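Long-range contacts in PUA domain-containing protein (PDB 2CX0), which is of unknown function but, as a PUA-domain protein, may bind RNA and has been tentatively linked with translation initiation: residues 94-99 with 118-123; 127-132 with 143-148; 114-119 with 154-159; 108-113 with 165-170. All coordinates share one frame; numbering follows the deposited sequence.

All four contacts belong to the PUA domain and reach one mixed sheet. Contact 2 is buried, a hairpin joint of backbone bonds and small apolar groups; the others are partly buried, contact 3 lying farthest out, its centre about 21 Å from that of the chain. Contact 1 joins strand 93-97 to the outermost strand 116-121, its side chains grading from valines to a glutamate. Contact 3 shares G118 and V119 with it and sets helix 149-158 against that strand through a tyrosine, a lysine and two waters. Contact 4 adds strand 111-112 at the opposite end of the strand order; here arginines join a backbone pair and an apolar contact. L111 packs near V95, V97 and V116.

Contact 1. Residues 94-99 with 118-123; sequences VVLVDK and GVEGSF. With SO4 (sulfate ion), chain B.
V94 to L96 pair antiparallel with G118 to E120, joining strand 93-97 to strand 116-121, an outermost strand of the mixed sheet; the axes run 160° apart. V94 and E120 form a hydrogen-bonded pair: E120 N donates to V94 O over 2.9 Å, nearly in line with the carbonyl, and V94 N donates back to E120 O. L96 N reaches G118 O at 2.8 Å from above the carbonyl plane, while the return bond from G118 N to L96 O is weak.

On the V94, L96 and E120 face, E120 CG lies anti to the carbonyl carbon (chi1 -73°) and the extended chain runs past both apolar neighbours. V94 CG2 sits 3.4 Å from E120 OE1, and L96 CD1 is 3.6 Å from E120 OE2. The carboxylate's salt bridge goes to R137. V95 and V119 lie on the other face, where both touch L152 of helix 149-158, and V95 CG2 meets F123 CZ at 4.1 Å.

Beyond the strand, K99 N donates to sulfate O3 (2.6 Å), an ion probably from the crystallisation liquor, at the start of helix 99-107, which D98 N-caps. V117 and G118 both oppose L96, a classic beta bulge in the edge strand of the PUA fold.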
loop_
_atom_site.group_PDB
_atom_site.type_symbol
_atom_site.label_atom_id
_atom_site.label_comp_id
_atom_site.label_asym_id
_atom_site.label_seq_id
_atom_site.Cartn_x
_atom_site.Cartn_y
_atom_site.Cartn_z
ATOM N N VAL A 94 -5.717 8.236 6.263
ATOM C CA VAL A 94 -5.177 7.092 6.955
ATOM C C VAL A 94 -6.152 6.839 8.126
ATOM O O VAL A 94 -6.850 7.772 8.569
ATOM C CB VAL A 94 -3.753 7.310 7.509
ATOM C CG1 VAL A 94 -2.719 7.455 6.366
ATOM C CG2 VAL A 94 -3.776 8.411 8.456
ATOM N N VAL A 95 -6.162 5.587 8.607
ATOM C CA VAL A 95 -7.031 5.168 9.706
ATOM C C VAL A 95 -6.108 4.609 10.741
ATOM O O VAL A 95 -5.249 3.767 10.418
ATOM C CB VAL A 95 -8.012 4.062 9.216
ATOM C CG1 VAL A 95 -8.830 3.531 10.373
ATOM C CG2 VAL A 95 -8.951 4.652 8.108
ATOM N N LEU A 96 -6.252 5.079 11.979
ATOM C CA LEU A 96 -5.408 4.623 13.060
ATOM C C LEU A 96 -6.143 3.499 13.738
ATOM O O LEU A 96 -7.382 3.556 13.881
ATOM C CB LEU A 96 -5.174 5.770 14.040
ATOM C CG LEU A 96 -4.631 7.040 13.380
ATOM C CD1 LEU A 96 -4.446 8.137 14.446
ATOM C CD2 LEU A 96 -3.312 6.712 12.666
ATOM N N VAL A 97 -5.397 2.477 14.152
ATOM C CA VAL A 97 -6.018 1.266 14.730
ATOM C C VAL A 97 -5.371 0.875 16.048
ATOM O O VAL A 97 -4.212 1.229 16.331
ATOM C CB VAL A 97 -5.944 0.046 13.738
ATOM C CG1 VAL A 97 -6.431 0.451 12.341
ATOM C CG2 VAL A 97 -4.417 -0.522 13.620
ATOM N N ASP A 98 -6.133 0.116 16.850
ATOM C CA ASP A 98 -5.643 -0.354 18.124
ATOM C C ASP A 98 -4.655 -1.522 17.956
ATOM O O ASP A 98 -4.460 -2.022 16.852
ATOM C CB ASP A 98 -6.797 -0.682 19.097
ATOM C CG ASP A 98 -7.729 -1.796 18.637
ATOM O OD1 ASP A 98 -7.344 -2.695 17.896
ATOM O OD2 ASP A 98 -8.893 -1.792 19.083
ATOM N N LYS A 99 -4.006 -1.935 19.042
ATOM C CA LYS A 99 -3.008 -2.988 18.953
ATOM C C LYS A 99 -3.556 -4.313 18.426
ATOM O O LYS A 99 -2.964 -4.936 17.582
ATOM C CB LYS A 99 -2.322 -3.237 20.332
ATOM C CG LYS A 99 -1.315 -4.382 20.287
ATOM C CD LYS A 99 -0.725 -4.656 21.708
ATOM C CE LYS A 99 0.332 -3.633 22.091
ATOM N NZ LYS A 99 1.005 -4.044 23.387
ATOM N N GLY A 118 -8.998 6.198 15.180
ATOM C CA GLY A 118 -8.719 7.552 14.694
ATOM C C GLY A 118 -8.789 7.605 13.192
ATOM O O GLY A 118 -8.592 6.565 12.514
ATOM N N VAL A 119 -9.146 8.772 12.676
ATOM C CA VAL A 119 -9.222 8.975 11.223
ATOM C C VAL A 119 -8.502 10.267 10.847
ATOM O O VAL A 119 -8.679 11.298 11.524
ATOM C CB VAL A 119 -10.645 9.112 10.729
ATOM C CG1 VAL A 119 -10.629 9.484 9.234
ATOM C CG2 VAL A 119 -11.430 7.814 10.990
ATOM N N GLU A 120 -7.678 10.241 9.796
ATOM C CA GLU A 120 -6.991 11.439 9.378
ATOM C C GLU A 120 -7.210 11.640 7.909
ATOM O O GLU A 120 -7.276 10.661 7.112
ATOM C CB GLU A 120 -5.463 11.338 9.608
ATOM C CG GLU A 120 -5.054 11.438 11.059
ATOM C CD GLU A 120 -3.591 11.083 11.322
ATOM O OE1 GLU A 120 -2.779 10.992 10.373
ATOM O OE2 GLU A 120 -3.250 10.916 12.510
ATOM N N GLY A 121 -7.278 12.912 7.519
ATOM C CA GLY A 121 -7.479 13.176 6.099
ATOM C C GLY A 121 -8.951 13.218 5.749
ATOM O O GLY A 121 -9.809 13.232 6.647
ATOM N N SER A 122 -9.247 13.196 4.450
ATOM C CA SER A 122 -10.613 13.270 3.948
ATOM C C SER A 122 -10.710 12.292 2.778
ATOM O O SER A 122 -9.895 12.346 1.859
ATOM C CB SER A 122 -10.881 14.708 3.490
ATOM O OG SER A 122 -12.203 14.818 3.006
ATOM N N PHE A 123 -11.662 11.368 2.803
ATOM C CA PHE A 123 -11.753 10.408 1.729
ATOM C C PHE A 123 -13.159 9.869 1.633
ATOM O O PHE A 123 -13.972 10.012 2.584
ATOM C CB PHE A 123 -10.756 9.246 1.936
ATOM C CG PHE A 123 -10.851 8.578 3.263
ATOM C CD1 PHE A 123 -11.772 7.554 3.501
ATOM C CD2 PHE A 123 -9.976 8.955 4.298
ATOM C CE1 PHE A 123 -11.813 6.916 4.775
ATOM C CE2 PHE A 123 -10.011 8.342 5.531
ATOM C CZ PHE A 123 -10.931 7.319 5.777
HETATM S S SO4 B . -4.682 -0.720 22.511
HETATM O O1 SO4 B . -5.856 -1.610 22.473
HETATM O O2 SO4 B . -3.698 -1.319 23.434
HETATM O O3 SO4 B . -4.042 -0.445 21.203
HETATM O O4 SO4 B . -5.109 0.539 23.099
#

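Contact 2. Residues 127-132 with 143-148; sequences DVVAAL and GVAEVD
D127 O takes the shortest bond of this contact, from A145 N at 2.8 Å, with the N-H pointing almost straight at it (175°). V144 CA adds a CA-H...O contact to D127 O at 3.5 Å, and A145 CB also rests near this oxygen. G143 O is used in the same way: V129 N donates to it over 3.0 Å, and V128 CA approaches it at 3.4 Å. The bond from G143 N to V129 O closes the hydrogen-bonded V129-G143 pair. Each of D127 O and G143 O is thus met by an N-H and a CA-H.

Side chains add little across the joint. V129 CG1 stands 4.3 Å from A145 CB, and V129 CG2 is 4.0 Å from G143 O, on a face where G143 contributes no side chain. V128 and V144 form the neighbouring non-hydrogen-bonded pair and turn to the other face, where both touch Y77 of strand 76-78.

The short strand axes run at 110° to one another (180° would be strictly antiparallel), a strong twist in keeping with the barrel-like sheet of PUA domains. Strand 93-97 flanks strand 128-133 on its far side, while strand 163-170 borders strand 138-145 and brings V165 against V129.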
loop_
_atom_site.group_PDB
_atom_site.type_symbol
_atom_site.label_atom_id
_atom_site.label_comp_id
_atom_site.label_asym_id
_atom_site.label_seq_id
_atom_site.Cartn_x
_atom_site.Cartn_y
_atom_site.Cartn_z
ATOM N N ASP A 127 -11.782 5.066 -1.944
ATOM C CA ASP A 127 -10.457 5.706 -1.955
ATOM C C ASP A 127 -9.424 4.806 -1.343
ATOM O O ASP A 127 -9.777 3.945 -0.481
ATOM C CB ASP A 127 -10.450 6.985 -1.141
ATOM C CG ASP A 127 -10.925 8.209 -1.964
ATOM O OD1 ASP A 127 -10.810 8.129 -3.198
ATOM O OD2 ASP A 127 -11.369 9.211 -1.358
ATOM N N VAL A 128 -8.174 4.997 -1.777
ATOM C CA VAL A 128 -7.043 4.262 -1.243
ATOM C C VAL A 128 -6.625 4.902 0.090
ATOM O O VAL A 128 -6.403 6.113 0.166
ATOM C CB VAL A 128 -5.830 4.339 -2.185
ATOM C CG1 VAL A 128 -4.662 3.540 -1.585
ATOM C CG2 VAL A 128 -6.229 3.838 -3.597
ATOM N N VAL A 129 -6.524 4.079 1.134
ATOM C CA VAL A 129 -6.070 4.578 2.426
ATOM C C VAL A 129 -5.113 3.572 3.046
ATOM O O VAL A 129 -5.044 2.406 2.597
ATOM C CB VAL A 129 -7.233 4.801 3.415
ATOM C CG1 VAL A 129 -8.230 5.829 2.830
ATOM C CG2 VAL A 129 -7.975 3.385 3.752
ATOM N N ALA A 130 -4.387 4.004 4.082
ATOM C CA ALA A 130 -3.479 3.114 4.791
ATOM C C ALA A 130 -3.946 2.997 6.230
ATOM O O ALA A 130 -4.456 3.985 6.772
ATOM C CB ALA A 130 -2.006 3.664 4.803
ATOM N N ALA A 131 -3.764 1.815 6.829
ATOM C CA ALA A 131 -4.108 1.623 8.233
ATOM C C ALA A 131 -2.789 1.612 9.021
ATOM O O ALA A 131 -1.883 0.837 8.700
ATOM C CB ALA A 131 -4.833 0.306 8.452
ATOM N N LEU A 132 -2.732 2.413 10.098
ATOM C CA LEU A 132 -1.496 2.510 10.891
ATOM C C LEU A 132 -1.767 2.178 12.359
ATOM O O LEU A 132 -2.787 2.604 12.953
ATOM C CB LEU A 132 -0.955 3.964 10.909
ATOM C CG LEU A 132 -0.081 4.433 9.738
ATOM C CD1 LEU A 132 -0.792 4.146 8.373
ATOM C CD2 LEU A 132 0.092 6.002 9.915
ATOM N N GLY A 143 -5.246 -0.422 1.662
ATOM C CA GLY A 143 -6.494 -0.936 1.139
ATOM C C GLY A 143 -7.507 0.113 0.668
ATOM O O GLY A 143 -7.182 1.277 0.393
ATOM N N VAL A 144 -8.759 -0.336 0.557
ATOM C CA VAL A 144 -9.791 0.507 0.037
ATOM C C VAL A 144 -10.820 0.848 1.098
ATOM O O VAL A 144 -11.362 -0.044 1.770
ATOM C CB VAL A 144 -10.474 -0.213 -1.177
ATOM C CG1 VAL A 144 -11.581 0.714 -1.792
ATOM C CG2 VAL A 144 -9.417 -0.618 -2.221
ATOM N N ALA A 145 -11.092 2.143 1.247
ATOM C CA ALA A 145 -12.067 2.563 2.254
ATOM C C ALA A 145 -13.447 2.015 1.852
ATOM O O ALA A 145 -13.848 2.114 0.703
ATOM C CB ALA A 145 -12.138 4.116 2.350
ATOM N N GLU A 146 -14.162 1.444 2.811
ATOM C CA GLU A 146 -15.519 0.941 2.583
ATOM C C GLU A 146 -16.569 1.933 3.029
ATOM O O GLU A 146 -17.763 1.729 2.787
ATOM C CB GLU A 146 -15.759 -0.346 3.342
ATOM C CG GLU A 146 -14.978 -1.485 2.761
ATOM C CD GLU A 146 -15.854 -2.523 2.057
ATOM O OE1 GLU A 146 -16.991 -2.775 2.520
ATOM O OE2 GLU A 146 -15.399 -3.109 1.063
ATOM N N VAL A 147 -16.141 2.990 3.697
ATOM C CA VAL A 147 -17.070 4.042 4.140
ATOM C C VAL A 147 -16.397 5.396 3.994
ATOM O O VAL A 147 -15.164 5.469 3.972
ATOM C CB VAL A 147 -17.483 3.846 5.605
ATOM C CG1 VAL A 147 -18.380 2.621 5.704
ATOM C CG2 VAL A 147 -16.254 3.692 6.491
ATOM N N ASP A 148 -17.171 6.468 3.936
ATOM C CA ASP A 148 -16.555 7.779 3.797
ATOM C C ASP A 148 -15.824 8.104 5.133
ATOM O O ASP A 148 -16.231 7.585 6.207
ATOM C CB ASP A 148 -17.638 8.837 3.569
ATOM C CG ASP A 148 -18.411 8.665 2.245
ATOM O OD1 ASP A 148 -19.444 9.371 2.084
ATOM O OD2 ASP A 148 -18.001 7.869 1.369
#

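Contact 3. Residues 114-119 with 154-159; sequences PGVVGV and KLYREK
Y156 has a chi1 of 91°, well off a staggered value, which places CG on the strand side; the ring then lies across V116 to G118. K159 bends at chi2 (-67°), which brings its CD to within 3.6 Å of P114 O, and the extended remainder delivers the ammonium to the same strand.

V116 CG1 packs against Y156 CB at 3.6 Å, the two side chains crossing at about a right angle. Further out, V117 O comes obliquely to within 3.3 Å of Y156 CE2, whereas G118 N stands over one face of the ring, displaced toward the rim. R157 CG lies over the opposite face, also toward the rim, so the ring is flanked on both faces, by the strand backbone and by its own helical neighbour. V119 CG2 touches the CD1 and CE1 side of Y156.

Helix 149-158 thus runs alongside the edge strand 116-121 of the PUA sheet, and it ends here in a Schellman motif with K159, of positive phi, as the C-prime residue.

K159 NZ donates to V116 O over 2.9 Å, approaching from above the carbonyl plane (37° out of it). A water accepts from K159 NZ at 2.8 Å and donates to P114 O, tying the lysine to the 3-10 turn before the strand. A second water links the outer end of the ring to the strand, lying 2.7 Å from Y156 OH and accepting from V119 N.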
loop_
_atom_site.group_PDB
_atom_site.type_symbol
_atom_site.label_atom_id
_atom_site.label_comp_id
_atom_site.label_asym_id
_atom_site.label_seq_id
_atom_site.Cartn_x
_atom_site.Cartn_y
_atom_site.Cartn_z
ATOM N N PRO A 114 -14.634 -1.680 14.695
ATOM C CA PRO A 114 -14.302 -1.683 16.123
ATOM C C PRO A 114 -12.814 -1.563 16.428
ATOM O O PRO A 114 -12.477 -1.208 17.544
ATOM C CB PRO A 114 -14.870 -3.012 16.622
ATOM C CG PRO A 114 -16.050 -3.240 15.707
ATOM C CD PRO A 114 -15.431 -2.866 14.322
ATOM N N GLY A 115 -11.934 -1.892 15.483
ATOM C CA GLY A 115 -10.483 -1.748 15.724
ATOM C C GLY A 115 -9.984 -0.348 15.367
ATOM O O GLY A 115 -8.804 -0.026 15.550
ATOM N N VAL A 116 -10.870 0.526 14.878
ATOM C CA VAL A 116 -10.432 1.864 14.510
ATOM C C VAL A 116 -10.494 2.811 15.693
ATOM O O VAL A 116 -11.497 2.845 16.396
ATOM C CB VAL A 116 -11.319 2.423 13.343
ATOM C CG1 VAL A 116 -10.959 3.922 13.083
ATOM C CG2 VAL A 116 -11.116 1.553 12.069
ATOM N N VAL A 117 -9.449 3.622 15.847
ATOM C CA VAL A 117 -9.358 4.589 16.937
ATOM C C VAL A 117 -9.105 6.003 16.479
ATOM O O VAL A 117 -8.991 6.940 17.300
ATOM C CB VAL A 117 -8.226 4.222 17.944
ATOM C CG1 VAL A 117 -8.529 2.797 18.611
ATOM C CG2 VAL A 117 -6.846 4.149 17.198
ATOM N N GLY A 118 -8.998 6.198 15.180
ATOM C CA GLY A 118 -8.719 7.552 14.694
ATOM C C GLY A 118 -8.789 7.605 13.192
ATOM O O GLY A 118 -8.592 6.565 12.514
ATOM N N VAL A 119 -9.146 8.772 12.676
ATOM C CA VAL A 119 -9.222 8.975 11.223
ATOM C C VAL A 119 -8.502 10.267 10.847
ATOM O O VAL A 119 -8.679 11.298 11.524
ATOM C CB VAL A 119 -10.645 9.112 10.729
ATOM C CG1 VAL A 119 -10.629 9.484 9.234
ATOM C CG2 VAL A 119 -11.430 7.814 10.990
ATOM N N LYS A 154 -17.860 8.831 12.882
ATOM C CA LYS A 154 -18.948 8.561 13.795
ATOM C C LYS A 154 -18.957 7.082 14.182
ATOM O O LYS A 154 -19.009 6.715 15.354
ATOM C CB LYS A 154 -20.265 8.940 13.135
ATOM C CG LYS A 154 -20.278 10.392 12.732
ATOM C CD LYS A 154 -21.688 10.930 12.677
ATOM C CE LYS A 154 -21.721 12.371 12.122
ATOM N NZ LYS A 154 -20.984 13.389 12.945
ATOM N N LEU A 155 -18.834 6.220 13.198
ATOM C CA LEU A 155 -18.894 4.781 13.453
ATOM C C LEU A 155 -17.827 4.238 14.401
ATOM O O LEU A 155 -18.130 3.381 15.217
ATOM C CB LEU A 155 -18.794 4.017 12.117
ATOM C CG LEU A 155 -19.993 4.235 11.153
ATOM C CD1 LEU A 155 -19.658 3.654 9.725
ATOM C CD2 LEU A 155 -21.250 3.550 11.791
ATOM N N TYR A 156 -16.579 4.709 14.317
ATOM C CA TYR A 156 -15.596 4.161 15.225
ATOM C C TYR A 156 -15.852 4.617 16.662
ATOM O O TYR A 156 -15.588 3.887 17.596
ATOM C CB TYR A 156 -14.143 4.492 14.762
ATOM C CG TYR A 156 -13.537 5.745 15.285
ATOM C CD1 TYR A 156 -13.384 6.861 14.455
ATOM C CD2 TYR A 156 -13.010 5.802 16.581
ATOM C CE1 TYR A 156 -12.718 8.023 14.902
ATOM C CE2 TYR A 156 -12.321 6.986 17.043
ATOM C CZ TYR A 156 -12.200 8.071 16.178
ATOM O OH TYR A 156 -11.612 9.226 16.581
ATOM N N ARG A 157 -16.401 5.809 16.836
ATOM C CA ARG A 157 -16.677 6.276 18.189
ATOM C C ARG A 157 -17.820 5.481 18.849
ATOM O O ARG A 157 -17.894 5.423 20.052
ATOM C CB ARG A 157 -17.013 7.765 18.154
ATOM C CG ARG A 157 -15.789 8.629 17.937
ATOM C CD ARG A 157 -16.211 10.085 17.803
ATOM N NE ARG A 157 -15.070 10.972 17.908
ATOM C CZ ARG A 157 -14.318 11.344 16.886
ATOM N NH1 ARG A 157 -14.586 10.890 15.663
ATOM N NH2 ARG A 157 -13.321 12.213 17.077
ATOM N N GLU A 158 -18.704 4.900 18.045
ATOM C CA GLU A 158 -19.791 4.067 18.529
ATOM C C GLU A 158 -19.320 2.618 18.590
ATOM O O GLU A 158 -19.999 1.763 19.133
ATOM C CB GLU A 158 -20.955 4.096 17.520
ATOM C CG GLU A 158 -21.431 5.496 17.188
ATOM C CD GLU A 158 -22.325 5.548 15.952
ATOM O OE1 GLU A 158 -22.803 6.658 15.646
ATOM O OE2 GLU A 158 -22.549 4.491 15.295
ATOM N N LYS A 159 -18.154 2.346 18.015
ATOM C CA LYS A 159 -17.653 0.958 17.872
ATOM C C LYS A 159 -18.702 0.066 17.168
ATOM O O LYS A 159 -18.987 -1.063 17.557
ATOM C CB LYS A 159 -17.180 0.325 19.194
ATOM C CG LYS A 159 -16.086 1.136 19.801
ATOM C CD LYS A 159 -14.835 1.112 18.981
ATOM C CE LYS A 159 -13.828 2.078 19.615
ATOM N NZ LYS A 159 -12.504 1.982 18.982
HETATM O O HOH W 1 -10.727 0.003 19.797
HETATM O O HOH W 2 -10.699 10.773 14.566
#

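Contact 4. Residues 108-113 with 165-170; sequences GAHLMI and VRRVHR
L111 and V165 supply the sheet bonds of this contact. L111 N donates to V165 O at 3.1 Å, in the plane of that carbonyl, and V165 N returns a bond to L111 O. This is the one paired position between the two segments; further backbone bonds, to A164 and G162, continue the attachment.

Apolar packing accompanies it on the inner face: L111 CD2 meets V165 CG2 at 3.9 Å, and both side chains reach M141 of strand 138-145. L111 also touches A101 and L105 of helix 99-107.

The polar side-chain bond lies outside the pair. Bends at chi2 and chi3 carry CD and NE of R167 back to G108, and R167 NH1 donates to G108 O at 2.8 Å. Although near the C=O direction, this bond is bent at the hydrogen (131°), and the oxygen is tilted from the guanidinium plane.

Flat groups overlap as well. The R167 guanidinium and the H110 imidazole lie with planes 31° apart, NH1 standing 3.4 Å above the ring and offset toward its rim. H110 CD2 comes as near as 2.9 Å to R167 N, in the ring plane, close enough to leave the assigned orientation of the imidazole doubtful. R166 CG lies on the other side of the ring plane from R167 NH1, near CD2 and NE2. R170 brings its guanidinium face over G108, with NE 3.4 Å from G108 CA.

G108, with positive phi, closes helix 99-107 in a Schellman motif. Two arginines therefore gather at the carboxyl end of a helix, where its dipole would favour positive charge, while R167 above the imidazole would probably discourage H110 from taking a second proton.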
loop_
_atom_site.group_PDB
_atom_site.type_symbol
_atom_site.label_atom_id
_atom_site.label_comp_id
_atom_site.label_asym_id
_atom_site.label_seq_id
_atom_site.Cartn_x
_atom_site.Cartn_y
_atom_site.Cartn_z
ATOM N N GLY A 108 -3.242 -10.545 8.057
ATOM C CA GLY A 108 -3.989 -10.569 6.800
ATOM C C GLY A 108 -5.470 -10.314 6.893
ATOM O O GLY A 108 -6.216 -10.453 5.910
ATOM N N ALA A 109 -5.955 -9.952 8.062
ATOM C CA ALA A 109 -7.413 -9.652 8.183
ATOM C C ALA A 109 -7.794 -8.277 7.543
ATOM O O ALA A 109 -6.949 -7.394 7.358
ATOM C CB ALA A 109 -7.787 -9.630 9.703
ATOM N N HIS A 110 -9.065 -8.102 7.189
ATOM C CA HIS A 110 -9.556 -6.816 6.731
ATOM C C HIS A 110 -9.713 -6.000 8.020
ATOM O O HIS A 110 -9.651 -6.560 9.130
ATOM C CB HIS A 110 -10.946 -6.966 6.102
ATOM C CG HIS A 110 -10.920 -7.648 4.775
ATOM N ND1 HIS A 110 -11.508 -8.888 4.539
ATOM C CD2 HIS A 110 -10.330 -7.288 3.617
ATOM C CE1 HIS A 110 -11.269 -9.246 3.284
ATOM N NE2 HIS A 110 -10.558 -8.294 2.703
ATOM N N LEU A 111 -9.881 -4.691 7.878
ATOM C CA LEU A 111 -10.027 -3.837 9.066
ATOM C C LEU A 111 -11.513 -3.576 9.388
ATOM O O LEU A 111 -12.243 -3.017 8.594
ATOM C CB LEU A 111 -9.271 -2.491 8.892
ATOM C CG LEU A 111 -9.508 -1.421 9.980
ATOM C CD1 LEU A 111 -9.008 -1.993 11.379
ATOM C CD2 LEU A 111 -8.742 -0.096 9.564
HETATM N N MSE A 112 -11.955 -4.048 10.549
HETATM C CA MSE A 112 -13.327 -3.778 10.967
HETATM C C MSE A 112 -13.358 -2.492 11.837
HETATM O O MSE A 112 -12.414 -2.143 12.544
HETATM C CB MSE A 112 -13.847 -4.971 11.748
HETATM C CG MSE A 112 -13.503 -6.322 11.124
HETATM SE SE MSE A 112 -14.298 -6.534 9.377
HETATM C CE MSE A 112 -15.985 -6.744 9.994
ATOM N N ILE A 113 -14.483 -1.793 11.773
ATOM C CA ILE A 113 -14.697 -0.567 12.487
ATOM C C ILE A 113 -14.340 -0.577 13.991
ATOM O O ILE A 113 -13.795 0.398 14.515
ATOM C CB ILE A 113 -16.166 -0.137 12.304
ATOM C CG1 ILE A 113 -16.397 0.220 10.813
ATOM C CG2 ILE A 113 -16.485 1.108 13.231
ATOM C CD1 ILE A 113 -17.927 0.255 10.438
ATOM N N VAL A 165 -12.106 -1.004 6.127
ATOM C CA VAL A 165 -11.160 -0.968 4.968
ATOM C C VAL A 165 -10.912 -2.390 4.469
ATOM O O VAL A 165 -10.625 -3.319 5.248
ATOM C CB VAL A 165 -9.762 -0.381 5.394
ATOM C CG1 VAL A 165 -8.753 -0.369 4.207
ATOM C CG2 VAL A 165 -9.973 1.056 6.022
ATOM N N ARG A 166 -11.020 -2.537 3.163
ATOM C CA ARG A 166 -10.790 -3.813 2.527
ATOM C C ARG A 166 -9.297 -3.917 2.277
ATOM O O ARG A 166 -8.684 -3.062 1.600
ATOM C CB ARG A 166 -11.618 -3.916 1.217
ATOM C CG ARG A 166 -11.380 -5.210 0.447
ATOM C CD ARG A 166 -12.489 -5.503 -0.551
ATOM N NE ARG A 166 -12.816 -4.371 -1.413
ATOM C CZ ARG A 166 -12.098 -4.007 -2.471
ATOM N NH1 ARG A 166 -11.005 -4.698 -2.778
ATOM N NH2 ARG A 166 -12.484 -2.975 -3.242
ATOM N N ARG A 167 -8.713 -4.984 2.820
ATOM C CA ARG A 167 -7.285 -5.216 2.661
ATOM C C ARG A 167 -6.835 -5.412 1.181
ATOM O O ARG A 167 -7.491 -6.137 0.426
ATOM C CB ARG A 167 -6.880 -6.478 3.500
ATOM C CG ARG A 167 -5.449 -6.970 3.163
ATOM C CD ARG A 167 -5.324 -8.505 3.284
ATOM N NE ARG A 167 -6.095 -9.177 2.222
ATOM C CZ ARG A 167 -7.209 -9.874 2.402
ATOM N NH1 ARG A 167 -7.724 -10.032 3.606
ATOM N NH2 ARG A 167 -7.830 -10.386 1.349
ATOM N N VAL A 168 -5.783 -4.713 0.748
ATOM C CA VAL A 168 -5.209 -4.963 -0.585
ATOM C C VAL A 168 -3.765 -5.519 -0.397
ATOM O O VAL A 168 -3.361 -6.517 -0.994
ATOM C CB VAL A 168 -5.182 -3.689 -1.408
ATOM C CG1 VAL A 168 -4.249 -3.839 -2.679
ATOM C CG2 VAL A 168 -6.659 -3.357 -1.816
ATOM N N HIS A 169 -2.990 -4.875 0.464
ATOM C CA HIS A 169 -1.605 -5.282 0.724
ATOM C C HIS A 169 -1.311 -5.050 2.211
ATOM O O HIS A 169 -1.731 -4.010 2.797
ATOM C CB HIS A 169 -0.643 -4.465 -0.155
ATOM C CG HIS A 169 0.786 -4.516 0.294
ATOM N ND1 HIS A 169 1.516 -3.389 0.618
ATOM C CD2 HIS A 169 1.645 -5.558 0.383
ATOM C CE1 HIS A 169 2.779 -3.744 0.886
ATOM N NE2 HIS A 169 2.875 -5.056 0.747
ATOM N N ARG A 170 -0.589 -5.994 2.844
ATOM C CA ARG A 170 -0.356 -5.838 4.272
ATOM C C ARG A 170 0.991 -6.385 4.723
ATOM O O ARG A 170 1.620 -7.159 4.011
ATOM C CB ARG A 170 -1.486 -6.510 5.080
ATOM C CG ARG A 170 -1.677 -8.025 4.761
ATOM C CD ARG A 170 -0.722 -8.955 5.532
ATOM N NE ARG A 170 -1.055 -10.355 5.166
ATOM C CZ ARG A 170 -0.408 -11.431 5.616
ATOM N NH1 ARG A 170 0.605 -11.289 6.486
ATOM N NH2 ARG A 170 -0.751 -12.642 5.135
#